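Local atomic coordinates of translocator protein BipD (Burkholderia pseudomallei, PDB entry 3NFT), a protein that is required for invasion of epithelial cells and survival within host cells, and probably regulates secretion of the effectors BipB and BipC and their insertion into the target membrane. Residues G48-E53 / T76-A81; D52-L57 / S153-M158; D80-V85 / L147-Q152; A141-G146 / M194-G199; H190-Q195 / V221-D226. All blocks are in the same frame, centred on the assembly; numbering follows the deposited sequence.

Contact 1. Residues G48-E53 / T76-A81; sequences GAAIDE and TVFDDA
Val77 presses its CG1 methyl against the backbone of the facing helix, touching Ala49 C at 3.5 Å and Ala50 N at a similar distance. Its chi1 of -176° sets CG1 anti to the backbone N, and from there the methyl also meets Ala49 CB at 3.7 Å. The other branch, CG2, turns to the carboxylate end of Glu53, whose OE1 lies 4.0 Å from that methyl; the two side chains cross at about a right angle. That carboxylate has its polar partners elsewhere: OE2 pairs with Arg71 and accepts from the backbone N of Asn74.

One residue on, Phe78 brings its ring under Ala50. Ala50 CB stands over a face of the ring, 4.3 Å from the centroid and 25° off the normal, a CH-pi contact. The rim reaches past the methyl to the backbone, with Phe78 CZ 3.6 Å from Ala50 O. Near CE1 the ring meets CB and CG of Glu53, so the aliphatic part of that chain touches the ring obliquely. Phe78 goes on to meet the ring of Phe151 on helix 121-160.

A turn later Ala81 closes the row with a looser touch, its CB 4.4 Å from Ala50 CB.

With the small Ala49, Ala50 and Ala81 in the interface, the axes of the two segments can come to 8.4 Å, antiparallel at 159°. This is a tightly packed antiparallel helix pair, made of the consecutive helices 41-56 and 76-103, as in an alpha-helical hairpin; both begin in the N-terminal part of the chain, consistent with the intramolecular chaperone domain.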
# COMPACT_ATOMS: atom_id res chain seq x y z
N GLY A 48 -20.81 24.77 -5.50
CA GLY A 48 -21.40 25.33 -6.71
C GLY A 48 -22.29 26.53 -6.42
O GLY A 48 -22.26 27.53 -7.11
N ALA A 49 -23.10 26.43 -5.37
CA ALA A 49 -23.96 27.56 -4.94
C ALA A 49 -23.13 28.78 -4.55
O ALA A 49 -23.51 29.91 -4.85
CB ALA A 49 -24.89 27.15 -3.80
N ALA A 50 -22.00 28.54 -3.89
CA ALA A 50 -21.12 29.65 -3.50
C ALA A 50 -20.51 30.30 -4.72
O ALA A 50 -20.45 31.53 -4.83
CB ALA A 50 -20.05 29.12 -2.57
N ILE A 51 -20.10 29.48 -5.68
CA ILE A 51 -19.63 30.00 -6.97
C ILE A 51 -20.70 30.85 -7.67
O ILE A 51 -20.43 31.95 -8.16
CB ILE A 51 -19.12 28.89 -7.89
CG1 ILE A 51 -17.88 28.24 -7.29
CG2 ILE A 51 -18.86 29.45 -9.29
CD1 ILE A 51 -17.42 26.96 -7.97
N ASP A 52 -21.93 30.36 -7.69
CA ASP A 52 -23.01 31.14 -8.27
C ASP A 52 -23.27 32.44 -7.53
O ASP A 52 -23.55 33.46 -8.16
CB ASP A 52 -24.31 30.35 -8.33
CG ASP A 52 -24.31 29.22 -9.36
OD1 ASP A 52 -23.41 29.13 -10.23
OD2 ASP A 52 -25.15 28.34 -9.22
N GLU A 53 -23.14 32.42 -6.20
CA GLU A 53 -23.32 33.64 -5.42
C GLU A 53 -22.27 34.67 -5.78
O GLU A 53 -22.56 35.84 -5.98
CB GLU A 53 -23.26 33.35 -3.93
CG GLU A 53 -23.74 34.49 -3.07
CD GLU A 53 -25.21 34.82 -3.20
OE1 GLU A 53 -25.98 33.92 -3.64
OE2 GLU A 53 -25.63 35.96 -2.89
N THR A 76 -23.59 33.78 3.66
CA THR A 76 -23.91 32.52 4.33
C THR A 76 -23.82 31.32 3.37
O THR A 76 -23.67 30.19 3.84
CB THR A 76 -25.29 32.52 4.99
OG1 THR A 76 -26.34 32.44 4.00
CG2 THR A 76 -25.47 33.79 5.86
N VAL A 77 -23.98 31.55 2.07
CA VAL A 77 -23.82 30.46 1.12
C VAL A 77 -22.41 29.88 1.19
O VAL A 77 -22.16 28.68 1.02
CB VAL A 77 -24.16 30.97 -0.30
CG1 VAL A 77 -24.10 29.85 -1.33
CG2 VAL A 77 -25.56 31.66 -0.31
N PHE A 78 -21.44 30.74 1.40
CA PHE A 78 -20.08 30.30 1.55
C PHE A 78 -19.86 29.53 2.85
O PHE A 78 -19.11 28.55 2.87
CB PHE A 78 -19.12 31.50 1.49
CG PHE A 78 -19.16 32.29 0.21
CD1 PHE A 78 -20.20 33.22 -0.02
CD2 PHE A 78 -18.24 32.09 -0.83
CE1 PHE A 78 -20.30 33.92 -1.19
CE2 PHE A 78 -18.33 32.82 -2.01
CZ PHE A 78 -19.36 33.74 -2.19
N ASP A 79 -20.48 29.99 3.94
CA ASP A 79 -20.47 29.26 5.19
C ASP A 79 -21.04 27.86 5.03
O ASP A 79 -20.46 26.89 5.49
CB ASP A 79 -21.25 29.99 6.29
CG ASP A 79 -20.69 31.37 6.58
OD1 ASP A 79 -19.45 31.49 6.84
OD2 ASP A 79 -21.49 32.35 6.53
N ASP A 80 -22.15 27.75 4.31
CA ASP A 80 -22.80 26.46 4.11
C ASP A 80 -21.81 25.53 3.39
O ASP A 80 -21.73 24.34 3.69
CB ASP A 80 -24.03 26.60 3.21
CG ASP A 80 -25.23 27.31 3.87
OD1 ASP A 80 -25.31 27.39 5.10
OD2 ASP A 80 -26.14 27.75 3.11
N ALA A 81 -21.07 26.06 2.41
CA ALA A 81 -20.10 25.23 1.68
C ALA A 81 -18.96 24.77 2.60
O ALA A 81 -18.56 23.62 2.57
CB ALA A 81 -19.55 25.94 0.49

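Contact 2. Residues D52-L57 / S153-M158; sequences DEFASL and SVADVM
Phe54 and Leu57 reach from the end of one helix to Val154, Ala155 and Met158 on the other. Phe54 has CG anti to its backbone N (chi1 -171°); from there the ring extends to the facing helix, although its CB does not point there. Val154 CG1 meets the ring at its edge, near the ring plane, 3.7 Å from Phe54 CE1. Ala155 is met by a different rim atom: its CB lies 4.0 Å from Phe54 CD1.

Met158 has two deposited conformers, and what follows belongs to one of them. In it the chain is extended through chi2 and folds at chi3 (-58°), bringing CE to the ring, 3.4 Å from Phe54 CZ. The side chains cross at about a right angle, and SD stands 5.2 Å from the ring centroid in an oblique Met-aromatic contact.

Leu57 follows the last helical turn and lays both its methyls against Met158 CB from one side. CD2 packs 3.6 Å from Met158 CB, while CD1 lies 3.5 Å from Ala155 O, the carbonyl that also receives Ser159 OG.

The two segments run roughly parallel, at 27°, with axes 10.3 Å apart, and the Phe54 ring bridges part of that gap. Phe54 also stacks on Phe151 and touches Phe78 of helix 76-103. Helix 244-295 completes the surroundings: Ile261 packs on Val154, Gln262 on Phe54, and Lys258 donates to the carbonyl O of Phe54 near the C-terminal end of helix 41-56, itself seated against helix 121-160.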
# COMPACT_ATOMS: atom_id res chain seq x y z
N ASP A 52 -21.93 30.36 -7.69
CA ASP A 52 -23.01 31.14 -8.27
C ASP A 52 -23.27 32.44 -7.53
O ASP A 52 -23.55 33.46 -8.16
CB ASP A 52 -24.31 30.35 -8.33
CG ASP A 52 -24.31 29.22 -9.36
OD1 ASP A 52 -23.41 29.13 -10.23
OD2 ASP A 52 -25.15 28.34 -9.22
N GLU A 53 -23.14 32.42 -6.20
CA GLU A 53 -23.32 33.64 -5.42
C GLU A 53 -22.27 34.67 -5.78
O GLU A 53 -22.56 35.84 -5.98
CB GLU A 53 -23.26 33.35 -3.93
CG GLU A 53 -23.74 34.49 -3.07
CD GLU A 53 -25.21 34.82 -3.20
OE1 GLU A 53 -25.98 33.92 -3.64
OE2 GLU A 53 -25.63 35.96 -2.89
N PHE A 54 -21.03 34.20 -5.86
CA PHE A 54 -19.90 35.08 -6.24
C PHE A 54 -20.12 35.65 -7.63
O PHE A 54 -19.91 36.84 -7.90
CB PHE A 54 -18.63 34.26 -6.17
CG PHE A 54 -17.35 35.07 -6.32
CD1 PHE A 54 -16.66 35.50 -5.19
CD2 PHE A 54 -16.82 35.33 -7.57
CE1 PHE A 54 -15.48 36.19 -5.31
CE2 PHE A 54 -15.64 36.06 -7.68
CZ PHE A 54 -14.97 36.47 -6.52
N ALA A 55 -20.51 34.80 -8.55
CA ALA A 55 -20.74 35.21 -9.93
C ALA A 55 -21.82 36.28 -10.02
O ALA A 55 -21.76 37.18 -10.89
CB ALA A 55 -21.14 33.99 -10.79
N SER A 56 -22.83 36.17 -9.16
CA SER A 56 -23.98 37.08 -9.17
C SER A 56 -23.66 38.49 -8.67
O SER A 56 -24.41 39.43 -8.91
CB SER A 56 -25.14 36.48 -8.38
OG SER A 56 -25.00 36.68 -7.00
N LEU A 57 -22.56 38.63 -7.92
CA LEU A 57 -22.21 39.94 -7.40
C LEU A 57 -21.99 40.92 -8.56
O LEU A 57 -21.37 40.56 -9.57
CB LEU A 57 -20.99 39.82 -6.48
CG LEU A 57 -20.69 41.02 -5.61
CD1 LEU A 57 -20.19 40.60 -4.28
CD2 LEU A 57 -19.68 41.90 -6.37
N SER A 153 -14.21 36.03 1.56
CA SER A 153 -13.73 37.34 1.97
C SER A 153 -13.68 38.31 0.79
O SER A 153 -13.89 39.51 0.94
CB SER A 153 -12.35 37.22 2.64
OG SER A 153 -11.33 36.90 1.71
N VAL A 154 -13.44 37.78 -0.42
CA VAL A 154 -13.48 38.59 -1.65
C VAL A 154 -14.93 38.99 -1.94
O VAL A 154 -15.23 40.13 -2.22
CB VAL A 154 -12.82 37.87 -2.82
CG1 VAL A 154 -12.97 38.67 -4.12
CG2 VAL A 154 -11.33 37.58 -2.55
N ALA A 155 -15.86 38.05 -1.80
CA ALA A 155 -17.28 38.41 -1.93
C ALA A 155 -17.72 39.47 -0.94
O ALA A 155 -18.50 40.36 -1.28
CB ALA A 155 -18.15 37.15 -1.84
N ASP A 156 -17.20 39.39 0.29
CA ASP A 156 -17.53 40.30 1.36
C ASP A 156 -17.02 41.71 0.98
O ASP A 156 -17.76 42.68 1.00
CB ASP A 156 -16.86 39.80 2.64
CG ASP A 156 -17.33 40.50 3.90
OD1 ASP A 156 -18.16 41.42 3.88
OD2 ASP A 156 -16.83 40.08 4.98
N VAL A 157 -15.73 41.82 0.60
CA VAL A 157 -15.20 43.12 0.23
C VAL A 157 -15.87 43.71 -1.01
O VAL A 157 -16.10 44.93 -1.07
CB VAL A 157 -13.67 43.13 0.15
CG1 VAL A 157 -13.17 42.57 -1.16
CG2 VAL A 157 -13.15 44.57 0.36
N MET A 158 -16.23 42.87 -1.98
CA MET A 158 -16.88 43.36 -3.19
C MET A 158 -18.31 43.79 -2.92
O MET A 158 -18.91 44.49 -3.75
CB MET A 158 -16.80 42.34 -4.33
CG MET A 158 -15.39 42.02 -4.75
SD MET A 158 -15.34 40.94 -6.20
CE MET A 158 -16.26 39.51 -5.66

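Contact 3. Residues D80-V85 / L147-Q152; sequences DARVAV and LTKYFQ
Arg82 reaches Gln152 through its NH1, which donates to Gln152 OE1 over 3.1 Å with an N-H...O angle of 154°. The oxygen lies near the guanidinium plane at its edge, whereas the donor is tilted somewhat from the plane of the amide; the two flat groups are turned 65° apart and the side chains cross at about a right angle. Over one face of the guanidinium sits Lys149, whose CD is 3.6 Å from Arg82 NH1, toward the rim of the group. The lysine thus offers its aliphatic part, although NZ stays 4.4 Å from NH1, a proximity of like charges that the nearby acids would be expected to ease.

Lower on the arginine, CG packs on Thr148 CG2 at 3.6 Å as the two side chains slide past each other in opposite directions. Ala81 CB adds a looser touch to the same methyl.

Here helix 76-103 runs antiparallel to helix 121-160, at 176° with local axes 10.1 Å apart, so that the predicted coiled coil is flanked by a helix that precedes it in the chain.

Further out lie the groups that set the polar ends. Arg82 bends at chi3, and beyond the bend its NH2 forms a salt bridge with Glu145, one turn before Lys149. The amide of Gln152 is oriented from both its ends, since NE2 donates to Asp79 OD1 while OE1 accepts from the arginine; Asp79 also makes a weak, long ion pair with Arg82. Thr148 OG1 bonds to the carbonyl of Val144 one turn back, and with the hydroxyl held there CG2 is the branch that meets the arginine.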
# COMPACT_ATOMS: atom_id res chain seq x y z
N ASP A 80 -22.15 27.75 4.31
CA ASP A 80 -22.80 26.46 4.11
C ASP A 80 -21.81 25.53 3.39
O ASP A 80 -21.73 24.34 3.69
CB ASP A 80 -24.03 26.60 3.21
CG ASP A 80 -25.23 27.31 3.87
OD1 ASP A 80 -25.31 27.39 5.10
OD2 ASP A 80 -26.14 27.75 3.11
N ALA A 81 -21.07 26.06 2.41
CA ALA A 81 -20.10 25.23 1.68
C ALA A 81 -18.96 24.77 2.60
O ALA A 81 -18.56 23.62 2.57
CB ALA A 81 -19.55 25.94 0.49
N ARG A 82 -18.42 25.69 3.40
CA ARG A 82 -17.35 25.34 4.32
C ARG A 82 -17.81 24.25 5.30
O ARG A 82 -17.08 23.29 5.57
CB ARG A 82 -16.89 26.58 5.05
CG ARG A 82 -16.17 27.54 4.11
CD ARG A 82 -15.96 28.91 4.75
NE ARG A 82 -15.24 28.75 6.01
CZ ARG A 82 -15.24 29.62 7.01
NH1 ARG A 82 -15.90 30.77 6.92
NH2 ARG A 82 -14.52 29.34 8.09
N VAL A 83 -19.01 24.40 5.83
CA VAL A 83 -19.58 23.41 6.75
C VAL A 83 -19.73 22.03 6.10
O VAL A 83 -19.37 20.98 6.68
CB VAL A 83 -20.93 23.88 7.30
CG1 VAL A 83 -21.64 22.74 8.02
CG2 VAL A 83 -20.71 25.08 8.24
N ALA A 84 -20.19 22.03 4.85
CA ALA A 84 -20.41 20.79 4.14
C ALA A 84 -19.08 20.10 3.80
O ALA A 84 -18.99 18.88 3.86
CB ALA A 84 -21.23 21.03 2.89
N VAL A 85 -18.04 20.88 3.48
CA VAL A 85 -16.76 20.30 3.14
C VAL A 85 -16.17 19.64 4.39
O VAL A 85 -15.65 18.52 4.33
CB VAL A 85 -15.80 21.36 2.60
CG1 VAL A 85 -14.40 20.83 2.55
CG2 VAL A 85 -16.24 21.83 1.18
N LEU A 147 -9.44 28.11 0.88
CA LEU A 147 -9.73 28.79 -0.36
C LEU A 147 -11.17 29.32 -0.37
O LEU A 147 -11.43 30.37 -0.94
CB LEU A 147 -9.42 27.92 -1.56
CG LEU A 147 -7.97 28.01 -2.10
CD1 LEU A 147 -7.69 29.33 -2.80
CD2 LEU A 147 -6.92 27.80 -1.00
N THR A 148 -12.09 28.59 0.25
CA THR A 148 -13.46 29.07 0.29
C THR A 148 -13.59 30.27 1.23
O THR A 148 -14.35 31.19 0.98
CB THR A 148 -14.45 27.94 0.66
OG1 THR A 148 -14.30 26.87 -0.30
CG2 THR A 148 -15.89 28.45 0.65
N LYS A 149 -12.83 30.26 2.33
CA LYS A 149 -12.79 31.44 3.17
C LYS A 149 -12.26 32.67 2.44
O LYS A 149 -12.80 33.78 2.55
CB LYS A 149 -11.95 31.15 4.41
CG LYS A 149 -11.79 32.33 5.29
CD LYS A 149 -13.05 32.81 5.96
CE LYS A 149 -12.68 33.69 7.17
NZ LYS A 149 -13.80 34.52 7.63
N TYR A 150 -11.19 32.48 1.68
CA TYR A 150 -10.68 33.52 0.79
C TYR A 150 -11.74 34.04 -0.16
O TYR A 150 -11.97 35.23 -0.30
CB TYR A 150 -9.50 32.98 0.03
CG TYR A 150 -9.12 33.68 -1.28
CD1 TYR A 150 -8.71 35.01 -1.31
CD2 TYR A 150 -9.10 32.98 -2.46
CE1 TYR A 150 -8.33 35.60 -2.49
CE2 TYR A 150 -8.71 33.57 -3.65
CZ TYR A 150 -8.33 34.89 -3.67
OH TYR A 150 -7.92 35.47 -4.84
N PHE A 151 -12.40 33.09 -0.82
CA PHE A 151 -13.43 33.37 -1.83
C PHE A 151 -14.54 34.19 -1.18
O PHE A 151 -14.99 35.17 -1.75
CB PHE A 151 -13.92 32.02 -2.36
CG PHE A 151 -14.72 32.07 -3.65
CD1 PHE A 151 -14.32 32.82 -4.74
CD2 PHE A 151 -15.83 31.23 -3.77
CE1 PHE A 151 -15.02 32.77 -5.94
CE2 PHE A 151 -16.52 31.16 -4.97
CZ PHE A 151 -16.13 31.93 -6.05
N GLN A 152 -14.94 33.78 0.03
CA GLN A 152 -15.91 34.47 0.85
C GLN A 152 -15.49 35.87 1.19
O GLN A 152 -16.28 36.81 1.12
CB GLN A 152 -16.23 33.66 2.12
CG GLN A 152 -17.32 34.19 3.02
CD GLN A 152 -17.63 33.21 4.16
OE1 GLN A 152 -16.91 32.23 4.36
NE2 GLN A 152 -18.71 33.43 4.87

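Contact 4. Residues A141-G146 / M194-G199; sequences ATIVEG and MQLPKG
Met194 lies across the backbone of residues 142-146, where an outer strand of a small antiparallel sheet is laid against the long helix 121-160 of the predicted coiled coil. The close packing is all around this methionine. Its CG sits 3.5 Å from Thr142 O, and its CB touches Thr142 CG2 at 3.7 Å, the two side chains sliding past each other in opposite directions. With CG anti to the carbonyl carbon (chi1 -65°) and a bend at chi2, SD comes down on the helix backbone, 3.7 Å from Ile143 O and 3.8 Å from the bare CA of Gly146. Glycine at this position gives the sulfur direct access to the helix backbone. Leu147, the next residue of the helix, also packs on Met194.

A second apolar touch, lighter than the first, lies at the start of the loop that follows the strand. Ile143 CD1 meets Leu196 CD2 at 3.9 Å, and Trp205 of helix 202-209 touches both residues.

Toward solvent the fit is looser. Gln195 points its CB away from the helix and contributes its carbonyl, while its amide NE2 turns back along its own chain to Leu196 O and also reaches Ser218 O. Thr142 shows the same split between sides: its methyl belongs to the packed part, but OG1, bonded to the carbonyl of Asp138 one turn back, is at the wet edge. There a single water spans helix and strand, donating both to Thr142 OG1 at 3.0 Å and to Gln195 O at 2.8 Å.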
# COMPACT_ATOMS: atom_id res chain seq x y z
N ALA A 141 -9.63 18.91 2.49
CA ALA A 141 -10.55 19.63 3.34
C ALA A 141 -9.93 20.95 3.80
O ALA A 141 -10.59 21.98 3.81
CB ALA A 141 -10.95 18.76 4.56
N THR A 142 -8.66 20.91 4.22
CA THR A 142 -8.00 22.12 4.71
C THR A 142 -7.85 23.13 3.58
O THR A 142 -8.11 24.32 3.75
CB THR A 142 -6.62 21.78 5.28
OG1 THR A 142 -6.77 20.84 6.34
CG2 THR A 142 -5.96 23.05 5.79
N ILE A 143 -7.41 22.66 2.42
CA ILE A 143 -7.21 23.54 1.28
C ILE A 143 -8.53 24.15 0.81
O ILE A 143 -8.63 25.35 0.58
CB ILE A 143 -6.57 22.80 0.10
CG1 ILE A 143 -5.19 22.29 0.49
CG2 ILE A 143 -6.51 23.67 -1.16
CD1 ILE A 143 -4.66 21.24 -0.44
N VAL A 144 -9.55 23.30 0.65
CA VAL A 144 -10.84 23.84 0.21
C VAL A 144 -11.48 24.78 1.23
O VAL A 144 -12.04 25.79 0.82
CB VAL A 144 -11.77 22.71 -0.24
CG1 VAL A 144 -13.17 23.26 -0.51
CG2 VAL A 144 -11.17 22.06 -1.47
N GLU A 145 -11.38 24.48 2.53
CA GLU A 145 -11.84 25.40 3.59
C GLU A 145 -11.18 26.75 3.46
O GLU A 145 -11.84 27.78 3.47
CB GLU A 145 -11.51 24.85 4.99
CG GLU A 145 -11.47 25.91 6.18
CD GLU A 145 -12.82 26.43 6.56
OE1 GLU A 145 -12.90 27.33 7.43
OE2 GLU A 145 -13.81 25.93 6.00
N GLY A 146 -9.86 26.74 3.33
CA GLY A 146 -9.12 28.00 3.27
C GLY A 146 -9.42 28.79 2.01
O GLY A 146 -9.62 30.01 2.04
N MET A 194 -2.74 27.61 5.11
CA MET A 194 -3.12 26.24 5.35
C MET A 194 -1.86 25.42 5.51
O MET A 194 -0.84 25.72 4.92
CB MET A 194 -3.94 25.74 4.16
CG MET A 194 -5.29 26.46 3.97
SD MET A 194 -5.65 26.89 2.25
CE MET A 194 -4.72 28.40 2.10
N GLN A 195 -1.93 24.40 6.35
CA GLN A 195 -0.80 23.51 6.56
C GLN A 195 -1.18 22.15 6.01
O GLN A 195 -2.17 21.57 6.43
CB GLN A 195 -0.49 23.40 8.06
CG GLN A 195 0.57 22.38 8.39
CD GLN A 195 1.92 22.75 7.83
OE1 GLN A 195 2.44 23.83 8.11
NE2 GLN A 195 2.49 21.85 7.02
N LEU A 196 -0.40 21.67 5.06
CA LEU A 196 -0.56 20.31 4.55
C LEU A 196 -0.19 19.29 5.63
O LEU A 196 0.61 19.59 6.53
CB LEU A 196 0.31 20.10 3.31
CG LEU A 196 -0.08 20.87 2.05
CD1 LEU A 196 0.96 20.75 0.94
CD2 LEU A 196 -1.42 20.38 1.56
N PRO A 197 -0.74 18.07 5.54
CA PRO A 197 -0.38 17.00 6.48
C PRO A 197 1.13 16.75 6.49
O PRO A 197 1.80 16.92 5.46
CB PRO A 197 -1.13 15.78 5.93
CG PRO A 197 -2.25 16.34 5.09
CD PRO A 197 -1.70 17.61 4.51
N LYS A 198 1.67 16.37 7.64
CA LYS A 198 3.08 15.98 7.71
C LYS A 198 3.29 14.80 6.75
O LYS A 198 2.42 13.93 6.61
CB LYS A 198 3.49 15.61 9.14
CG LYS A 198 5.00 15.62 9.35
CD LYS A 198 5.39 15.38 10.80
CE LYS A 198 6.92 15.47 10.99
NZ LYS A 198 7.36 15.20 12.40
N GLY A 199 4.43 14.81 6.06
CA GLY A 199 4.73 13.79 5.05
C GLY A 199 4.24 14.11 3.65
O GLY A 199 4.48 13.34 2.72
O HOH W 1 -4.13 19.53 6.09

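Contact 5. Residues H190-Q195 / V221-D226; sequences HLPTMQ and VTINPD
Met194 and Val221 face each other as a hydrogen-bonded antiparallel pair, with both side chains on the sheet face turned to helix 121-160. The bond from Met194 N to Val221 O measures 2.9 Å; its return partner, from Val221 N to Met194 O, is shorter at 2.7 Å. On that same face the methionine's bends bring CE back over the neighbouring strand, to 3.5 Å from Val221 O and within packing distance of Ile223 CG1, the Met194 and Ile223 chains crossing obliquely.

On the other face Thr193 and Thr222 lie side by side, pointing the same way. Both have OG1 in the crowded position between backbone N and carbonyl carbon, and their CG2 methyls meet at 3.9 Å.

Beyond this the strands part. A water fills in for a direct backbone bond, donating to Pro192 O at 2.6 Å and accepting from Ile223 N. Ile223 CD1 still reaches the Pro192 ring, 3.8 Å from its CD, and Leu191 continues the apolar seam: its CD1 meets both Ile223 O and Pro225 CB, 4.0 Å from the latter, with the leucine and proline crossing at about a right angle. Just past the strand, Asn224 OD1 accepts from Asp226 N in an Asx turn, and Pro225 takes the N-cap position of helix 226-233.

Strand 220-223 is the middle one of three, with 193-195 on one flank and 213-215 on the other; Thr222 bonds through its backbone to Ser214. Beneath the sheet runs helix 121-160, which sends Tyr150 against Leu191 and Ile223.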
# COMPACT_ATOMS: atom_id res chain seq x y z
N HIS A 190 -5.13 39.55 5.63
CA HIS A 190 -5.64 38.47 6.46
C HIS A 190 -5.96 37.21 5.68
O HIS A 190 -6.75 36.38 6.13
CB HIS A 190 -6.83 38.98 7.25
CG HIS A 190 -6.47 40.11 8.18
ND1 HIS A 190 -5.92 39.90 9.42
CD2 HIS A 190 -6.57 41.45 8.03
CE1 HIS A 190 -5.70 41.07 10.01
NE2 HIS A 190 -6.09 42.02 9.19
N LEU A 191 -5.29 37.04 4.55
CA LEU A 191 -5.51 35.83 3.76
C LEU A 191 -5.22 34.58 4.60
O LEU A 191 -4.22 34.51 5.34
CB LEU A 191 -4.66 35.83 2.49
CG LEU A 191 -5.09 36.85 1.44
CD1 LEU A 191 -4.04 36.96 0.33
CD2 LEU A 191 -6.48 36.52 0.87
N PRO A 192 -6.09 33.56 4.51
CA PRO A 192 -5.89 32.31 5.22
C PRO A 192 -4.63 31.60 4.79
O PRO A 192 -4.24 31.69 3.64
CB PRO A 192 -7.11 31.46 4.81
CG PRO A 192 -7.95 32.29 4.05
CD PRO A 192 -7.26 33.53 3.63
N THR A 193 -3.98 30.91 5.71
CA THR A 193 -2.90 30.01 5.35
C THR A 193 -3.32 28.61 5.77
O THR A 193 -4.17 28.43 6.64
CB THR A 193 -1.59 30.42 6.02
OG1 THR A 193 -1.73 30.25 7.43
CG2 THR A 193 -1.26 31.84 5.70
N MET A 194 -2.74 27.61 5.11
CA MET A 194 -3.12 26.24 5.35
C MET A 194 -1.86 25.42 5.51
O MET A 194 -0.84 25.72 4.92
CB MET A 194 -3.94 25.74 4.16
CG MET A 194 -5.29 26.46 3.97
SD MET A 194 -5.65 26.89 2.25
CE MET A 194 -4.72 28.40 2.10
N GLN A 195 -1.93 24.40 6.35
CA GLN A 195 -0.80 23.51 6.56
C GLN A 195 -1.18 22.15 6.01
O GLN A 195 -2.17 21.57 6.43
CB GLN A 195 -0.49 23.40 8.06
CG GLN A 195 0.57 22.38 8.39
CD GLN A 195 1.92 22.75 7.83
OE1 GLN A 195 2.44 23.83 8.11
NE2 GLN A 195 2.49 21.85 7.02
N VAL A 221 0.66 26.44 2.77
CA VAL A 221 -0.00 26.93 1.59
C VAL A 221 -0.51 28.34 1.85
O VAL A 221 -1.26 28.58 2.80
CB VAL A 221 -1.18 26.04 1.19
CG1 VAL A 221 -1.76 26.52 -0.12
CG2 VAL A 221 -0.73 24.58 1.09
N THR A 222 -0.09 29.27 0.99
CA THR A 222 -0.56 30.65 1.03
C THR A 222 -1.23 30.98 -0.31
O THR A 222 -0.95 30.36 -1.35
CB THR A 222 0.61 31.64 1.27
OG1 THR A 222 1.62 31.41 0.30
CG2 THR A 222 1.18 31.46 2.67
N ILE A 223 -2.13 31.94 -0.28
CA ILE A 223 -2.92 32.33 -1.43
C ILE A 223 -2.23 33.50 -2.13
O ILE A 223 -1.88 34.50 -1.48
CB ILE A 223 -4.32 32.72 -0.98
CG1 ILE A 223 -4.99 31.52 -0.29
CG2 ILE A 223 -5.15 33.24 -2.14
CD1 ILE A 223 -6.21 31.89 0.39
N ASN A 224 -2.01 33.36 -3.43
CA ASN A 224 -1.35 34.40 -4.22
C ASN A 224 -2.28 35.64 -4.24
O ASN A 224 -3.42 35.54 -4.72
CB ASN A 224 -1.09 33.86 -5.64
CG ASN A 224 -0.32 34.81 -6.50
OD1 ASN A 224 -0.23 36.01 -6.23
ND2 ASN A 224 0.23 34.26 -7.61
N PRO A 225 -1.79 36.79 -3.74
CA PRO A 225 -2.62 37.98 -3.68
C PRO A 225 -2.67 38.81 -4.97
O PRO A 225 -3.18 39.92 -4.97
CB PRO A 225 -1.98 38.79 -2.57
CG PRO A 225 -0.52 38.44 -2.70
CD PRO A 225 -0.47 37.00 -3.11
N ASP A 226 -2.18 38.26 -6.07
CA ASP A 226 -1.96 39.04 -7.28
C ASP A 226 -3.25 39.68 -7.83
O ASP A 226 -3.27 40.85 -8.20
CB ASP A 226 -1.23 38.26 -8.39
CG ASP A 226 -1.95 36.97 -8.84
OD1 ASP A 226 -1.56 36.48 -9.91
OD2 ASP A 226 -2.80 36.41 -8.13
O HOH W 2 -2.47 33.12 2.31

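In the fold
Helix 121-160 is the common support: contacts 2, 3 and 4 use successive parts of it, with contact 3 in the middle, about 12 Å from contact 2 and 13 Å from contact 4, centre to centre. Contact 1 pairs helices 41-56 and 76-103, and contacts 2 and 3 bring one of these each against the long helix. Contact 4 leads to contact 5 through the shared strand 193-195. Along the chain, contact 3 nests inside the loop closed by contact 2, whereas contact 4 crosses both. The N-terminal helices and the small sheet thus both pack on the predicted coiled-coil region, consistent with the N-terminal domain shielding it from premature oligomerization.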